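Local structure of peptidoglycan glycosyltransferase (Eggerthella lenta, 4MNR) at residues G387-V397 with T440-L451; A131-I142 with V321-T329. The protein is a penicillin-binding protein whose transpeptidase-family domain has the beta-lactamase-like fold, with helices packed on an antiparallel five-stranded sheet. One frame throughout, in Å; residues are numbered along the deposited sequence.

Contact 1 (G387-V397 with T440-L451); sequences GTAAAIPGIDV and TAKAQNVLKTAL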
loop_
_atom_site.group_PDB
_atom_site.type_symbol
_atom_site.label_atom_id
_atom_site.label_comp_id
_atom_site.label_asym_id
_atom_site.label_seq_id
_atom_site.Cartn_x
_atom_site.Cartn_y
_atom_site.Cartn_z
ATOM N N GLY A 387 -5.911 -15.487 7.848
ATOM C CA GLY A 387 -6.608 -14.211 7.802
ATOM C C GLY A 387 -7.989 -14.137 8.441
ATOM O O GLY A 387 -8.751 -13.220 8.110
ATOM N N THR A 388 -8.327 -15.067 9.333
ATOM C CA THR A 388 -9.691 -15.119 9.889
ATOM C C THR A 388 -10.135 -13.849 10.626
ATOM O O THR A 388 -11.333 -13.552 10.680
ATOM C CB THR A 388 -9.915 -16.348 10.804
ATOM O OG1 THR A 388 -8.955 -16.343 11.870
ATOM C CG2 THR A 388 -9.794 -17.645 9.994
ATOM N N ALA A 389 -9.181 -13.102 11.180
ATOM C CA ALA A 389 -9.496 -11.854 11.878
ATOM C C ALA A 389 -10.050 -10.771 10.952
ATOM O O ALA A 389 -10.604 -9.773 11.428
ATOM C CB ALA A 389 -8.271 -11.319 12.633
ATOM N N ALA A 390 -9.905 -10.959 9.645
ATOM C CA ALA A 390 -10.419 -9.979 8.689
ATOM C C ALA A 390 -11.881 -10.207 8.325
ATOM O O ALA A 390 -12.483 -9.391 7.614
ATOM C CB ALA A 390 -9.554 -9.958 7.410
ATOM N N ALA A 391 -12.467 -11.300 8.803
ATOM C CA ALA A 391 -13.851 -11.602 8.436
ATOM C C ALA A 391 -14.813 -10.535 8.940
ATOM O O ALA A 391 -14.617 -9.967 10.014
ATOM C CB ALA A 391 -14.260 -12.965 8.950
ATOM N N ILE A 392 -15.840 -10.265 8.141
ATOM C CA ILE A 392 -16.872 -9.298 8.490
ATOM C C ILE A 392 -18.232 -9.955 8.313
ATOM O O ILE A 392 -18.548 -10.450 7.230
ATOM C CB ILE A 392 -16.793 -8.048 7.574
ATOM C CG1 ILE A 392 -15.479 -7.306 7.792
ATOM C CG2 ILE A 392 -17.950 -7.101 7.857
ATOM C CD1 ILE A 392 -15.168 -6.244 6.739
ATOM N N PRO A 393 -19.043 -9.963 9.378
ATOM C CA PRO A 393 -20.367 -10.594 9.329
ATOM C C PRO A 393 -21.225 -10.047 8.190
ATOM O O PRO A 393 -21.455 -8.838 8.125
ATOM C CB PRO A 393 -20.974 -10.216 10.679
ATOM C CG PRO A 393 -19.795 -10.050 11.579
ATOM C CD PRO A 393 -18.707 -9.473 10.728
ATOM N N GLY A 394 -21.664 -10.923 7.289
ATOM C CA GLY A 394 -22.546 -10.523 6.206
ATOM C C GLY A 394 -21.900 -10.154 4.880
ATOM O O GLY A 394 -22.605 -9.963 3.887
ATOM N N ILE A 395 -20.573 -10.029 4.851
ATOM C CA ILE A 395 -19.867 -9.692 3.616
ATOM C C ILE A 395 -18.626 -10.567 3.479
ATOM O O ILE A 395 -17.839 -10.667 4.411
ATOM C CB ILE A 395 -19.409 -8.216 3.606
ATOM C CG1 ILE A 395 -20.603 -7.271 3.709
ATOM C CG2 ILE A 395 -18.622 -7.905 2.340
ATOM C CD1 ILE A 395 -21.444 -7.204 2.446
ATOM N N ASP A 396 -18.444 -11.196 2.322
ATOM C CA ASP A 396 -17.236 -11.998 2.111
ATOM C C ASP A 396 -16.004 -11.112 1.919
ATOM O O ASP A 396 -16.001 -10.187 1.095
ATOM C CB ASP A 396 -17.378 -12.922 0.893
ATOM C CG ASP A 396 -18.248 -14.147 1.167
ATOM O OD1 ASP A 396 -18.489 -14.484 2.348
ATOM O OD2 ASP A 396 -18.678 -14.789 0.184
ATOM N N VAL A 397 -14.950 -11.418 2.668
ATOM C CA VAL A 397 -13.685 -10.680 2.580
ATOM C C VAL A 397 -12.592 -11.618 2.086
ATOM O O VAL A 397 -12.524 -12.770 2.531
ATOM C CB VAL A 397 -13.271 -10.129 3.964
ATOM C CG1 VAL A 397 -11.890 -9.500 3.894
ATOM C CG2 VAL A 397 -14.292 -9.125 4.460
ATOM N N THR A 440 -3.927 -7.650 10.173
ATOM C CA THR A 440 -5.188 -8.219 9.725
ATOM C C THR A 440 -6.339 -7.758 10.611
ATOM O O THR A 440 -7.414 -7.425 10.119
ATOM C CB THR A 440 -5.102 -9.740 9.759
ATOM O OG1 THR A 440 -3.992 -10.145 8.945
ATOM C CG2 THR A 440 -6.403 -10.368 9.234
ATOM N N ALA A 441 -6.100 -7.742 11.918
ATOM C CA ALA A 441 -7.119 -7.319 12.870
ATOM C C ALA A 441 -7.483 -5.848 12.673
ATOM O O ALA A 441 -8.658 -5.466 12.748
ATOM C CB ALA A 441 -6.642 -7.560 14.295
ATOM N N LYS A 442 -6.484 -5.010 12.426
ATOM C CA LYS A 442 -6.766 -3.596 12.210
ATOM C C LYS A 442 -7.429 -3.337 10.856
ATOM O O LYS A 442 -8.276 -2.454 10.742
ATOM C CB LYS A 442 -5.496 -2.759 12.341
ATOM C CG LYS A 442 -4.927 -2.746 13.749
ATOM C CD LYS A 442 -5.937 -2.261 14.765
ATOM C CE LYS A 442 -5.282 -2.032 16.112
ATOM N NZ LYS A 442 -6.297 -1.669 17.135
ATOM N N ALA A 443 -7.037 -4.097 9.836
ATOM C CA ALA A 443 -7.641 -3.967 8.516
ATOM C C ALA A 443 -9.136 -4.239 8.588
ATOM O O ALA A 443 -9.903 -3.650 7.830
ATOM C CB ALA A 443 -6.996 -4.926 7.536
ATOM N N GLN A 444 -9.545 -5.138 9.483
ATOM C CA GLN A 444 -10.956 -5.499 9.579
ATOM C C GLN A 444 -11.805 -4.258 9.837
ATOM O O GLN A 444 -12.849 -4.060 9.201
ATOM C CB GLN A 444 -11.187 -6.535 10.688
ATOM C CG GLN A 444 -12.529 -7.266 10.600
ATOM C CD GLN A 444 -13.626 -6.620 11.422
ATOM O OE1 GLN A 444 -13.438 -5.562 12.021
ATOM N NE2 GLN A 444 -14.789 -7.269 11.459
ATOM N N ASN A 445 -11.348 -3.438 10.785
ATOM C CA ASN A 445 -12.058 -2.224 11.177
ATOM C C ASN A 445 -12.138 -1.218 10.028
ATOM O O ASN A 445 -13.163 -0.572 9.821
ATOM C CB ASN A 445 -11.360 -1.582 12.384
ATOM C CG ASN A 445 -11.171 -2.555 13.548
ATOM O OD1 ASN A 445 -11.856 -3.575 13.640
ATOM N ND2 ASN A 445 -10.245 -2.230 14.451
ATOM N N VAL A 446 -11.051 -1.093 9.273
ATOM C CA VAL A 446 -11.002 -0.142 8.163
ATOM C C VAL A 446 -11.943 -0.588 7.037
ATOM O O VAL A 446 -12.724 0.210 6.502
ATOM C CB VAL A 446 -9.564 0.018 7.633
ATOM C CG1 VAL A 446 -9.539 0.995 6.455
ATOM C CG2 VAL A 446 -8.641 0.519 8.746
ATOM N N LEU A 447 -11.889 -1.873 6.702
ATOM C CA LEU A 447 -12.790 -2.438 5.699
ATOM C C LEU A 447 -14.259 -2.289 6.107
ATOM O O LEU A 447 -15.103 -1.934 5.280
ATOM C CB LEU A 447 -12.488 -3.917 5.484
ATOM C CG LEU A 447 -11.333 -4.289 4.560
ATOM C CD1 LEU A 447 -11.011 -5.756 4.737
ATOM C CD2 LEU A 447 -11.705 -3.986 3.113
ATOM N N LYS A 448 -14.569 -2.562 7.377
ATOM C CA LYS A 448 -15.944 -2.457 7.870
ATOM C C LYS A 448 -16.425 -1.021 7.714
ATOM O O LYS A 448 -17.532 -0.784 7.251
ATOM C CB LYS A 448 -16.053 -2.900 9.334
ATOM C CG LYS A 448 -17.473 -2.997 9.857
ATOM C CD LYS A 448 -17.495 -3.414 11.329
ATOM C CE LYS A 448 -18.899 -3.337 11.914
ATOM N NZ LYS A 448 -19.820 -4.331 11.302
ATOM N N THR A 449 -15.577 -0.059 8.073
ATOM C CA THR A 449 -15.961 1.342 7.946
ATOM C C THR A 449 -16.196 1.713 6.492
ATOM O O THR A 449 -17.189 2.372 6.176
ATOM C CB THR A 449 -14.915 2.283 8.571
ATOM O OG1 THR A 449 -14.874 2.048 9.985
ATOM C CG2 THR A 449 -15.303 3.737 8.333
ATOM N N ALA A 450 -15.296 1.289 5.613
ATOM C CA ALA A 450 -15.487 1.535 4.183
ATOM C C ALA A 450 -16.816 0.950 3.683
ATOM O O ALA A 450 -17.546 1.614 2.948
ATOM C CB ALA A 450 -14.318 0.992 3.375
ATOM N N LEU A 451 -17.143 -0.275 4.094
ATOM C CA LEU A 451 -18.397 -0.900 3.650
ATOM C C LEU A 451 -19.619 -0.185 4.214
ATOM O O LEU A 451 -20.645 -0.067 3.548
ATOM C CB LEU A 451 -18.428 -2.387 4.020
ATOM C CG LEU A 451 -17.344 -3.178 3.290
ATOM C CD1 LEU A 451 -17.119 -4.511 3.976
ATOM C CD2 LEU A 451 -17.741 -3.396 1.841
#
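Gln444 and Ala391 share the hydrogen bond between the two segments: NE2 of Gln444 donates to O of Ala391 over 3.1 Å. The bond is nearly straight, 166° at the hydrogen, and the acceptor lies close to the plane of the amide, while NE2 is tilted off the carbonyl plane. The first torsion, with CG anti to the backbone N (chi1 -163°), brings Gln444 CG to 3.3 Å from Ala389 O; the bend at chi2 (-93°) then turns the amide toward Ala391 O.

Apolar contacts carry the rest. At the start, Thr440 turns its methyl to the 3-10 turn, CG2 lying 3.7 Å from Ala390 CB, and Ala389 rests on Ala441. Helix 438-453, which holds residues 440-451, is the C-terminal helix of the beta-lactamase-like fold and packs against the five-stranded sheet. Residues 387-397 lead from helix 368-384 into edge strand 398-406. Ile392 is the main plug of this loop. Its CG1 stays beside the backbone N and the chain then runs on extended, sending CD1 to within 3.8 Å of both Leu447 CB and Leu451 CD1; the Ile392 and Leu447 side chains meet at about a right angle. Beyond the type II turn from Ile392 to Ile395, the side chains of Ile395 and Leu451 pass alongside with opposite directions, CG2 to CD1 at 4.1 Å. Val397 and Leu447 meet tip to tip, CG1 to CD1.

Contact 2 (A131-I142 with V321-T329); sequences ACVVMDPDTGAI and VLEMAMVGT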
loop_
_atom_site.group_PDB
_atom_site.type_symbol
_atom_site.label_atom_id
_atom_site.label_comp_id
_atom_site.label_asym_id
_atom_site.label_seq_id
_atom_site.Cartn_x
_atom_site.Cartn_y
_atom_site.Cartn_z
ATOM N N ALA A 131 1.355 2.478 8.084
ATOM C CA ALA A 131 0.600 3.190 7.071
ATOM C C ALA A 131 -0.561 2.376 6.574
ATOM O O ALA A 131 -0.554 1.143 6.664
ATOM C CB ALA A 131 1.507 3.545 5.894
ATOM N N CYS A 132 -1.552 3.073 6.023
ATOM C CA CYS A 132 -2.737 2.414 5.494
ATOM C C CYS A 132 -3.227 3.139 4.251
ATOM O O CYS A 132 -3.310 4.370 4.249
ATOM C CB CYS A 132 -3.819 2.394 6.567
ATOM S SG CYS A 132 -5.373 1.636 6.019
ATOM N N VAL A 133 -3.531 2.386 3.191
ATOM C CA VAL A 133 -4.092 2.955 1.971
ATOM C C VAL A 133 -5.379 2.202 1.633
ATOM O O VAL A 133 -5.408 0.978 1.693
ATOM C CB VAL A 133 -3.100 2.837 0.785
ATOM C CG1 VAL A 133 -3.775 3.259 -0.531
ATOM C CG2 VAL A 133 -1.837 3.663 1.045
ATOM N N VAL A 134 -6.448 2.936 1.320
ATOM C CA VAL A 134 -7.709 2.332 0.911
ATOM C C VAL A 134 -7.998 2.884 -0.472
ATOM O O VAL A 134 -7.923 4.089 -0.686
ATOM C CB VAL A 134 -8.865 2.731 1.850
ATOM C CG1 VAL A 134 -10.156 2.103 1.392
ATOM C CG2 VAL A 134 -8.574 2.315 3.291
HETATM N N MSE A 135 -8.336 1.994 -1.397
HETATM C CA MSE A 135 -8.557 2.373 -2.788
HETATM C C MSE A 135 -9.872 1.822 -3.301
HETATM O O MSE A 135 -10.385 0.813 -2.799
HETATM C CB MSE A 135 -7.431 1.825 -3.673
HETATM C CG MSE A 135 -6.042 2.239 -3.249
HETATM SE SE MSE A 135 -4.711 1.906 -4.629
HETATM C CE MSE A 135 -5.146 3.432 -5.725
ATOM N N ASP A 136 -10.412 2.490 -4.316
ATOM C CA ASP A 136 -11.509 1.923 -5.102
ATOM C C ASP A 136 -10.861 1.207 -6.277
ATOM O O ASP A 136 -10.256 1.843 -7.133
ATOM C CB ASP A 136 -12.435 3.026 -5.621
ATOM C CG ASP A 136 -13.589 2.479 -6.467
ATOM O OD1 ASP A 136 -13.555 1.292 -6.882
ATOM O OD2 ASP A 136 -14.548 3.238 -6.734
ATOM N N PRO A 137 -10.981 -0.126 -6.329
ATOM C CA PRO A 137 -10.246 -0.865 -7.362
ATOM C C PRO A 137 -10.770 -0.608 -8.769
ATOM O O PRO A 137 -10.082 -0.890 -9.741
ATOM C CB PRO A 137 -10.458 -2.338 -6.968
ATOM C CG PRO A 137 -11.727 -2.324 -6.174
ATOM C CD PRO A 137 -11.773 -1.009 -5.454
ATOM N N ASP A 138 -11.977 -0.071 -8.882
ATOM C CA ASP A 138 -12.573 0.122 -10.195
ATOM C C ASP A 138 -12.113 1.421 -10.862
ATOM O O ASP A 138 -12.211 1.563 -12.085
ATOM C CB ASP A 138 -14.101 0.057 -10.108
ATOM C CG ASP A 138 -14.612 -1.347 -9.805
ATOM O OD1 ASP A 138 -14.135 -2.312 -10.444
ATOM O OD2 ASP A 138 -15.487 -1.488 -8.921
ATOM N N THR A 139 -11.599 2.359 -10.065
ATOM C CA THR A 139 -11.195 3.657 -10.598
ATOM C C THR A 139 -9.755 4.040 -10.324
ATOM O O THR A 139 -9.200 4.856 -11.060
ATOM C CB THR A 139 -12.010 4.817 -10.002
ATOM O OG1 THR A 139 -11.822 4.837 -8.585
ATOM C CG2 THR A 139 -13.492 4.685 -10.324
ATOM N N GLY A 140 -9.170 3.481 -9.263
ATOM C CA GLY A 140 -7.870 3.911 -8.779
ATOM C C GLY A 140 -7.962 5.053 -7.772
ATOM O O GLY A 140 -6.940 5.564 -7.304
ATOM N N ALA A 141 -9.180 5.492 -7.452
ATOM C CA ALA A 141 -9.328 6.591 -6.490
ATOM C C ALA A 141 -8.865 6.175 -5.103
ATOM O O ALA A 141 -9.196 5.094 -4.623
ATOM C CB ALA A 141 -10.773 7.082 -6.433
ATOM N N ILE A 142 -8.118 7.061 -4.458
ATOM C CA ILE A 142 -7.652 6.830 -3.094
ATOM C C ILE A 142 -8.665 7.360 -2.078
ATOM O O ILE A 142 -8.898 8.570 -1.979
ATOM C CB ILE A 142 -6.273 7.448 -2.882
ATOM C CG1 ILE A 142 -5.269 6.708 -3.776
ATOM C CG2 ILE A 142 -5.851 7.322 -1.433
ATOM C CD1 ILE A 142 -3.963 7.289 -3.758
ATOM N N VAL A 321 3.434 1.102 0.453
ATOM C CA VAL A 321 2.111 0.613 0.833
ATOM C C VAL A 321 1.138 0.848 -0.328
ATOM O O VAL A 321 0.264 0.023 -0.612
ATOM C CB VAL A 321 1.631 1.279 2.132
ATOM C CG1 VAL A 321 0.245 0.752 2.530
ATOM C CG2 VAL A 321 2.654 1.014 3.233
ATOM N N LEU A 322 1.327 1.962 -1.033
ATOM C CA LEU A 322 0.540 2.247 -2.232
ATOM C C LEU A 322 0.690 1.141 -3.275
ATOM O O LEU A 322 -0.310 0.685 -3.846
ATOM C CB LEU A 322 0.964 3.597 -2.824
ATOM C CG LEU A 322 0.301 3.993 -4.139
ATOM C CD1 LEU A 322 -1.231 4.055 -4.006
ATOM C CD2 LEU A 322 0.849 5.330 -4.640
ATOM N N GLU A 323 1.928 0.684 -3.495
ATOM C CA GLU A 323 2.167 -0.403 -4.438
ATOM C C GLU A 323 1.439 -1.674 -3.996
ATOM O O GLU A 323 0.835 -2.359 -4.818
ATOM C CB GLU A 323 3.660 -0.693 -4.599
ATOM C CG GLU A 323 3.973 -2.012 -5.309
ATOM C CD GLU A 323 3.514 -2.051 -6.771
ATOM O OE1 GLU A 323 3.543 -1.007 -7.457
ATOM O OE2 GLU A 323 3.121 -3.143 -7.238
HETATM N N MSE A 324 1.482 -1.988 -2.707
HETATM C CA MSE A 324 0.781 -3.188 -2.250
HETATM C C MSE A 324 -0.733 -3.070 -2.379
HETATM O O MSE A 324 -1.417 -4.048 -2.643
HETATM C CB MSE A 324 1.207 -3.595 -0.827
HETATM C CG MSE A 324 2.686 -3.923 -0.720
HETATM SE SE MSE A 324 3.328 -5.156 -2.108
HETATM C CE MSE A 324 2.143 -6.666 -1.749
ATOM N N ALA A 325 -1.265 -1.863 -2.225
ATOM C CA ALA A 325 -2.674 -1.648 -2.473
ATOM C C ALA A 325 -2.970 -1.858 -3.953
ATOM O O ALA A 325 -3.979 -2.456 -4.298
ATOM C CB ALA A 325 -3.098 -0.253 -2.018
HETATM N N MSE A 326 -2.074 -1.388 -4.817
HETATM C CA MSE A 326 -2.220 -1.619 -6.257
HETATM C C MSE A 326 -2.198 -3.104 -6.610
HETATM O O MSE A 326 -2.921 -3.549 -7.501
HETATM C CB MSE A 326 -1.157 -0.855 -7.046
HETATM C CG MSE A 326 -1.349 0.668 -6.901
HETATM SE SE MSE A 326 0.186 1.651 -7.581
HETATM C CE MSE A 326 0.225 0.864 -9.313
ATOM N N VAL A 327 -1.368 -3.876 -5.911
ATOM C CA VAL A 327 -1.374 -5.325 -6.109
ATOM C C VAL A 327 -2.758 -5.880 -5.782
ATOM O O VAL A 327 -3.315 -6.685 -6.523
ATOM C CB VAL A 327 -0.288 -6.019 -5.248
ATOM C CG1 VAL A 327 -0.525 -7.522 -5.219
ATOM C CG2 VAL A 327 1.089 -5.717 -5.794
ATOM N N GLY A 328 -3.326 -5.423 -4.672
ATOM C CA GLY A 328 -4.678 -5.790 -4.312
ATOM C C GLY A 328 -5.714 -5.384 -5.351
ATOM O O GLY A 328 -6.643 -6.143 -5.646
ATOM N N THR A 329 -5.576 -4.183 -5.903
ATOM C CA THR A 329 -6.565 -3.746 -6.888
ATOM C C THR A 329 -6.498 -4.592 -8.164
ATOM O O THR A 329 -7.520 -4.789 -8.800
ATOM C CB THR A 329 -6.507 -2.235 -7.235
ATOM O OG1 THR A 329 -5.275 -1.918 -7.901
ATOM C CG2 THR A 329 -6.667 -1.388 -5.974
#
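Thr329 faces Pro137 and Met135 toward the end of strand 130-135, on the face of the five-stranded sheet that carries helix 321-332 in this beta-lactamase-like fold. Strand and helix point roughly the same way, their axes 8.1 Å apart at closest and crossing at -36°. No hydrogen bond joins the two segments; the fit is one of apolar packing, mostly between side chains, and every touching residue is buried.

At one end, the threonine methyl does the touching. Thr329 CG2 sits 3.9 Å from Pro137 CA and 4.0 Å from Met135 CB, so it packs against the chain at Met135 and Pro137. From Asp136 on, the chain is folded by an Asx turn, Asp138 N to Asp136 OD1, and an ST turn, Ala141 N to Thr139 OG1.

Met135, a selenomethionine with two modelled conformers, extends from the strand onto the helix face, bent at its third torsion; in the conformer described here its SE lies 3.8 Å from Ala325 CB and 4.1 Å from Leu322 CD1. Ile142 CD1, from the returning strand, meets the same leucine methyl.

Val321 takes the other end. Both its methyls are used: CG2 meets Ala131 CB at 3.8 Å, and CG1 meets Val133 CG2, the two valines lying alongside and pointing opposite ways. Val133 turns its other methyl, CG1, onto Ala325 CB, which thus touches both the valine methyl and the selenium. On the helix's flank Val321 and Met324 also touch Trp413.

The hydroxyl of Thr329 is drawn back to its own helix: with chi1 at 66°, OG1 donates to Met326 O at 2.9 Å, meeting that carbonyl from well to one side, at a C=O...donor angle of 112°.

Contacts 1 and 2 lie on the two faces of the same five-stranded sheet, their centres about 16 Å apart, and contact 2 closes along the chain before contact 1 opens. They meet through strand 130-135: the residues of 131-135 that turn away from helix 321-332 look toward helix 438-453, and Val446 CG1 touches Val134 CG2 at 3.6 Å and Cys132 SG at 4.2 Å. Contact 2 is near the middle of the chain, about 6 Å between centres, whereas contact 1 is about 17 Å out. Strand 398-406, which follows contact 1's loop, carries the family's Lys-Thr-Gly motif, a hallmark of the active site in relatives.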